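PDB 2OO3: protein involved in catabolism of external DNA from Legionella pneumophila subsp. pneumophila, which probably methylates the N6 position of adenine 2030 in 23S ribosomal RNA, using S-adenosyl-L-methionine as methyl donor. Local coordinates for residues A[62-74]-A[83-96]. Sequence-based numbering, arbitrary orientation.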
loop_
_atom_site.group_PDB
_atom_site.type_symbol
_atom_site.label_atom_id
_atom_site.label_comp_id
_atom_site.label_asym_id
_atom_site.label_seq_id
_atom_site.Cartn_x
_atom_site.Cartn_y
_atom_site.Cartn_z
ATOM N N TYR A 62 3.845 -11.361 11.659
ATOM C CA TYR A 62 4.960 -10.444 11.462
ATOM C C TYR A 62 6.329 -11.118 11.484
ATOM O O TYR A 62 7.265 -10.635 10.850
ATOM C CB TYR A 62 4.904 -9.296 12.469
ATOM C CG TYR A 62 5.410 -9.636 13.837
ATOM C CD1 TYR A 62 6.736 -9.425 14.174
ATOM C CD2 TYR A 62 4.550 -10.157 14.804
ATOM C CE1 TYR A 62 7.218 -9.731 15.443
ATOM C CE2 TYR A 62 5.026 -10.472 16.087
ATOM C CZ TYR A 62 6.352 -10.246 16.391
ATOM O OH TYR A 62 6.829 -10.553 17.653
ATOM N N LYS A 63 6.459 -12.220 12.224
ATOM C CA LYS A 63 7.716 -13.001 12.242
ATOM C C LYS A 63 8.220 -13.448 10.869
ATOM O O LYS A 63 9.423 -13.684 10.692
ATOM C CB LYS A 63 7.555 -14.212 13.140
ATOM C CG LYS A 63 7.285 -13.805 14.562
ATOM C CD LYS A 63 7.018 -15.002 15.424
ATOM C CE LYS A 63 8.287 -15.656 15.848
ATOM N NZ LYS A 63 7.846 -16.926 16.465
ATOM N N GLU A 64 7.298 -13.547 9.911
ATOM C CA GLU A 64 7.621 -13.945 8.541
ATOM C C GLU A 64 7.481 -12.844 7.521
ATOM O O GLU A 64 7.585 -13.098 6.307
ATOM C CB GLU A 64 6.725 -15.085 8.123
ATOM C CG GLU A 64 7.097 -16.356 8.838
ATOM C CD GLU A 64 6.251 -17.512 8.388
ATOM O OE1 GLU A 64 5.068 -17.271 7.981
ATOM O OE2 GLU A 64 6.778 -18.648 8.447
ATOM N N GLY A 65 7.214 -11.626 7.990
ATOM C CA GLY A 65 7.087 -10.519 7.082
ATOM C C GLY A 65 8.150 -9.543 7.467
ATOM O O GLY A 65 9.302 -9.707 7.096
ATOM N N ILE A 66 7.751 -8.519 8.216
ATOM C CA ILE A 66 8.673 -7.508 8.669
ATOM C C ILE A 66 9.865 -8.050 9.500
ATOM O O ILE A 66 10.971 -7.532 9.385
ATOM C CB ILE A 66 7.961 -6.354 9.435
ATOM C CG1 ILE A 66 8.941 -5.231 9.818
ATOM C CG2 ILE A 66 7.267 -6.847 10.702
ATOM C CD1 ILE A 66 9.767 -4.685 8.642
ATOM N N ASN A 67 9.654 -9.060 10.346
ATOM C CA ASN A 67 10.729 -9.384 11.285
ATOM C C ASN A 67 12.099 -9.739 10.640
ATOM O O ASN A 67 13.126 -9.226 11.094
ATOM C CB ASN A 67 10.300 -10.424 12.330
ATOM C CG ASN A 67 11.046 -10.265 13.644
ATOM O OD1 ASN A 67 11.316 -9.139 14.088
ATOM N ND2 ASN A 67 11.379 -11.389 14.285
ATOM N N PRO A 68 12.128 -10.633 9.624
ATOM C CA PRO A 68 13.440 -10.919 8.978
ATOM C C PRO A 68 14.065 -9.692 8.301
ATOM O O PRO A 68 15.294 -9.542 8.265
ATOM C CB PRO A 68 13.094 -11.976 7.905
ATOM C CG PRO A 68 11.765 -12.574 8.357
ATOM C CD PRO A 68 11.037 -11.446 9.052
ATOM N N VAL A 69 13.210 -8.817 7.783
ATOM C CA VAL A 69 13.650 -7.629 7.069
ATOM C C VAL A 69 14.231 -6.669 8.105
ATOM O O VAL A 69 15.351 -6.122 7.916
ATOM C CB VAL A 69 12.461 -6.993 6.239
ATOM C CG1 VAL A 69 12.841 -5.648 5.664
ATOM C CG2 VAL A 69 12.050 -7.912 5.101
ATOM N N TRP A 70 13.492 -6.490 9.202
ATOM C CA TRP A 70 13.896 -5.618 10.287
ATOM C C TRP A 70 15.189 -6.077 10.956
ATOM O O TRP A 70 16.093 -5.271 11.190
ATOM C CB TRP A 70 12.807 -5.552 11.358
ATOM C CG TRP A 70 13.198 -4.797 12.644
ATOM C CD1 TRP A 70 13.440 -5.356 13.882
ATOM C CD2 TRP A 70 13.353 -3.365 12.816
ATOM N NE1 TRP A 70 13.745 -4.367 14.793
ATOM C CE2 TRP A 70 13.702 -3.142 14.172
ATOM C CE3 TRP A 70 13.242 -2.257 11.949
ATOM C CZ2 TRP A 70 13.906 -1.853 14.700
ATOM C CZ3 TRP A 70 13.464 -0.967 12.468
ATOM C CH2 TRP A 70 13.796 -0.785 13.838
ATOM N N LEU A 71 15.261 -7.363 11.272
ATOM C CA LEU A 71 16.459 -7.902 11.903
ATOM C C LEU A 71 17.704 -7.680 11.046
ATOM O O LEU A 71 18.785 -7.434 11.589
ATOM C CB LEU A 71 16.278 -9.395 12.210
ATOM C CG LEU A 71 15.311 -9.667 13.365
ATOM C CD1 LEU A 71 15.110 -11.144 13.564
ATOM C CD2 LEU A 71 15.773 -9.015 14.661
ATOM N N ASP A 72 17.550 -7.765 9.725
ATOM C CA ASP A 72 18.674 -7.586 8.800
ATOM C C ASP A 72 18.787 -6.187 8.223
ATOM O O ASP A 72 19.391 -6.007 7.157
ATOM C CB ASP A 72 18.578 -8.577 7.639
ATOM C CG ASP A 72 19.939 -8.923 7.056
ATOM O OD1 ASP A 72 20.929 -8.890 7.821
ATOM O OD2 ASP A 72 20.012 -9.227 5.846
ATOM N N ARG A 73 18.235 -5.195 8.918
ATOM C CA ARG A 73 18.050 -3.874 8.324
ATOM C C ARG A 73 19.358 -3.187 7.868
ATOM O O ARG A 73 19.346 -2.395 6.916
ATOM C CB ARG A 73 17.244 -2.961 9.251
ATOM C CG ARG A 73 17.900 -2.627 10.561
ATOM C CD ARG A 73 16.876 -2.034 11.531
ATOM N NE ARG A 73 17.426 -1.800 12.865
ATOM C CZ ARG A 73 17.495 -2.707 13.836
ATOM N NH1 ARG A 73 17.072 -3.949 13.641
ATOM N NH2 ARG A 73 18.008 -2.375 15.017
ATOM N N GLU A 74 20.468 -3.503 8.546
ATOM C CA GLU A 74 21.754 -2.879 8.248
ATOM C C GLU A 74 22.349 -3.418 6.960
ATOM O O GLU A 74 23.326 -2.888 6.449
ATOM C CB GLU A 74 22.721 -3.022 9.444
ATOM C CG GLU A 74 22.265 -2.225 10.688
ATOM C CD GLU A 74 22.207 -0.711 10.447
ATOM O OE1 GLU A 74 23.181 -0.189 9.848
ATOM O OE2 GLU A 74 21.204 -0.045 10.846
ATOM N N TYR A 83 11.224 3.318 4.582
ATOM C CA TYR A 83 10.406 2.299 5.241
ATOM C C TYR A 83 10.948 1.956 6.622
ATOM O O TYR A 83 10.226 1.997 7.611
ATOM C CB TYR A 83 10.371 1.031 4.361
ATOM C CG TYR A 83 9.567 -0.146 4.919
ATOM C CD1 TYR A 83 8.169 -0.051 5.097
ATOM C CD2 TYR A 83 10.186 -1.348 5.211
ATOM C CE1 TYR A 83 7.425 -1.123 5.587
ATOM C CE2 TYR A 83 9.450 -2.433 5.711
ATOM C CZ TYR A 83 8.069 -2.324 5.871
ATOM O OH TYR A 83 7.339 -3.403 6.355
ATOM N N ILE A 84 12.211 1.561 6.674
ATOM C CA ILE A 84 12.872 1.258 7.926
ATOM C C ILE A 84 12.844 2.412 8.925
ATOM O O ILE A 84 12.668 2.188 10.116
ATOM C CB ILE A 84 14.343 0.737 7.679
ATOM C CG1 ILE A 84 14.316 -0.619 6.919
ATOM C CG2 ILE A 84 15.128 0.549 9.006
ATOM C CD1 ILE A 84 13.606 -1.782 7.667
ATOM N N SER A 85 13.075 3.639 8.461
ATOM C CA SER A 85 13.167 4.772 9.395
ATOM C C SER A 85 11.846 4.954 10.129
ATOM O O SER A 85 11.851 5.280 11.306
ATOM C CB SER A 85 13.558 6.084 8.707
ATOM O OG SER A 85 12.473 6.558 7.953
ATOM N N VAL A 86 10.720 4.727 9.447
ATOM C CA VAL A 86 9.413 4.851 10.124
ATOM C C VAL A 86 9.204 3.753 11.194
ATOM O O VAL A 86 8.658 4.011 12.294
ATOM C CB VAL A 86 8.241 4.874 9.100
ATOM C CG1 VAL A 86 6.887 4.899 9.796
ATOM C CG2 VAL A 86 8.367 6.069 8.188
ATOM N N ILE A 87 9.614 2.530 10.870
ATOM C CA ILE A 87 9.510 1.418 11.810
ATOM C C ILE A 87 10.430 1.670 13.022
ATOM O O ILE A 87 10.073 1.367 14.172
ATOM C CB ILE A 87 9.845 0.091 11.114
ATOM C CG1 ILE A 87 8.769 -0.211 10.054
ATOM C CG2 ILE A 87 9.880 -1.107 12.102
ATOM C CD1 ILE A 87 9.289 -1.009 9.018
ATOM N N LYS A 88 11.606 2.221 12.747
ATOM C CA LYS A 88 12.526 2.635 13.823
ATOM C C LYS A 88 11.845 3.670 14.725
ATOM O O LYS A 88 11.908 3.561 15.952
ATOM C CB LYS A 88 13.802 3.227 13.212
ATOM C CG LYS A 88 14.941 3.418 14.219
ATOM C CD LYS A 88 16.296 3.733 13.487
ATOM C CE LYS A 88 16.851 2.541 12.690
ATOM N NZ LYS A 88 18.115 2.936 11.906
ATOM N N GLN A 89 11.184 4.658 14.112
ATOM C CA GLN A 89 10.604 5.793 14.834
ATOM C C GLN A 89 9.520 5.361 15.771
ATOM O O GLN A 89 9.465 5.822 16.909
ATOM C CB GLN A 89 9.961 6.772 13.859
ATOM C CG GLN A 89 9.446 8.042 14.542
ATOM C CD GLN A 89 8.396 8.700 13.726
ATOM O OE1 GLN A 89 7.250 8.312 13.772
ATOM N NE2 GLN A 89 8.791 9.684 12.933
ATOM N N ILE A 90 8.614 4.508 15.282
ATOM C CA ILE A 90 7.446 4.116 16.092
ATOM C C ILE A 90 7.848 3.240 17.319
ATOM O O ILE A 90 7.157 3.231 18.351
ATOM C CB ILE A 90 6.329 3.445 15.196
ATOM C CG1 ILE A 90 4.959 3.394 15.912
ATOM C CG2 ILE A 90 6.732 2.069 14.760
ATOM C CD1 ILE A 90 3.791 3.053 14.929
ATOM N N ASN A 91 8.956 2.513 17.197
ATOM C CA ASN A 91 9.376 1.573 18.211
ATOM C C ASN A 91 10.361 2.192 19.191
ATOM O O ASN A 91 11.267 2.913 18.754
ATOM C CB ASN A 91 10.027 0.364 17.551
ATOM C CG ASN A 91 9.013 -0.605 17.065
ATOM O OD1 ASN A 91 8.362 -1.235 17.878
ATOM N ND2 ASN A 91 8.824 -0.702 15.739
ATOM N N LEU A 92 10.224 1.890 20.489
ATOM C CA LEU A 92 11.061 2.572 21.497
ATOM C C LEU A 92 12.522 2.169 21.408
ATOM O O LEU A 92 13.441 2.997 21.623
ATOM C CB LEU A 92 10.543 2.329 22.923
ATOM C CG LEU A 92 9.241 3.020 23.317
ATOM C CD1 LEU A 92 8.984 2.870 24.844
ATOM C CD2 LEU A 92 9.190 4.495 22.861
ATOM N N ASN A 93 12.741 0.903 21.101
ATOM C CA ASN A 93 14.106 0.406 20.907
ATOM C C ASN A 93 14.196 -0.521 19.681
ATOM O O ASN A 93 13.413 -0.377 18.727
ATOM C CB ASN A 93 14.604 -0.279 22.185
ATOM C CG ASN A 93 13.661 -1.326 22.684
ATOM O OD1 ASN A 93 12.851 -1.864 21.933
ATOM N ND2 ASN A 93 13.751 -1.629 23.985
ATOM N N SER A 94 15.126 -1.481 19.723
ATOM C CA SER A 94 15.427 -2.318 18.548
ATOM C C SER A 94 14.555 -3.555 18.495
ATOM O O SER A 94 14.598 -4.301 17.524
ATOM C CB SER A 94 16.894 -2.731 18.541
ATOM O OG SER A 94 17.181 -3.447 19.728
ATOM N N THR A 95 13.774 -3.775 19.552
ATOM C CA THR A 95 12.797 -4.861 19.571
ATOM C C THR A 95 11.466 -4.385 18.980
ATOM O O THR A 95 10.935 -3.336 19.360
ATOM C CB THR A 95 12.563 -5.440 21.007
ATOM O OG1 THR A 95 13.767 -5.311 21.785
ATOM C CG2 THR A 95 12.196 -6.904 20.905
ATOM N N LEU A 96 10.939 -5.160 18.043
ATOM C CA LEU A 96 9.725 -4.791 17.354
ATOM C C LEU A 96 8.505 -4.972 18.254
ATOM O O LEU A 96 8.122 -6.102 18.587
ATOM C CB LEU A 96 9.610 -5.657 16.109
ATOM C CG LEU A 96 9.197 -5.075 14.775
ATOM C CD1 LEU A 96 9.986 -3.804 14.416
ATOM C CD2 LEU A 96 9.381 -6.162 13.709
HETATM O O HOH W 1 9.180 -8.764 18.362
#
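Trp70 is wedged between helix 83-90 and the loop that follows it. Its CG lies anti to the backbone N (chi1 173°), and this carries the indole across to the second segment. CD1 of Leu96 sits over one face, 3.6 Å from the centroid of the five-membered ring and almost on its normal, a CH-pi contact. The guanidinium of Arg73 lies over the opposite face. NH1 of Arg73 also bonds to the Trp70 carbonyl O at 3.0 Å, which helps hold the guanidinium there. Along the six-membered ring, CE3 of Trp70 meets CG2 of Ile87 at 3.6 Å. Deeper in, CD1 of Ile66 packs on CD1 of Ile87 and on Tyr83, whose hydroxyl bonds to Tyr99. Tyr83 also touches His20, predicted to bind S-adenosyl-L-methionine.

The outer side is looser. Glu74 OE2 and Lys88 NZ stay 4.4 Å apart, too far for a salt bridge. A water joins Tyr62 OH to Leu96 O.

The two helices run nearly perpendicular, with axes 11.4 Å apart, and the indole helps span that distance. Trp70 NE1 donates to Ser94 O at 2.9 Å, in the ring plane but above the carbonyl plane. This directional bond thus orients the indole edge within a mainly apolar contact.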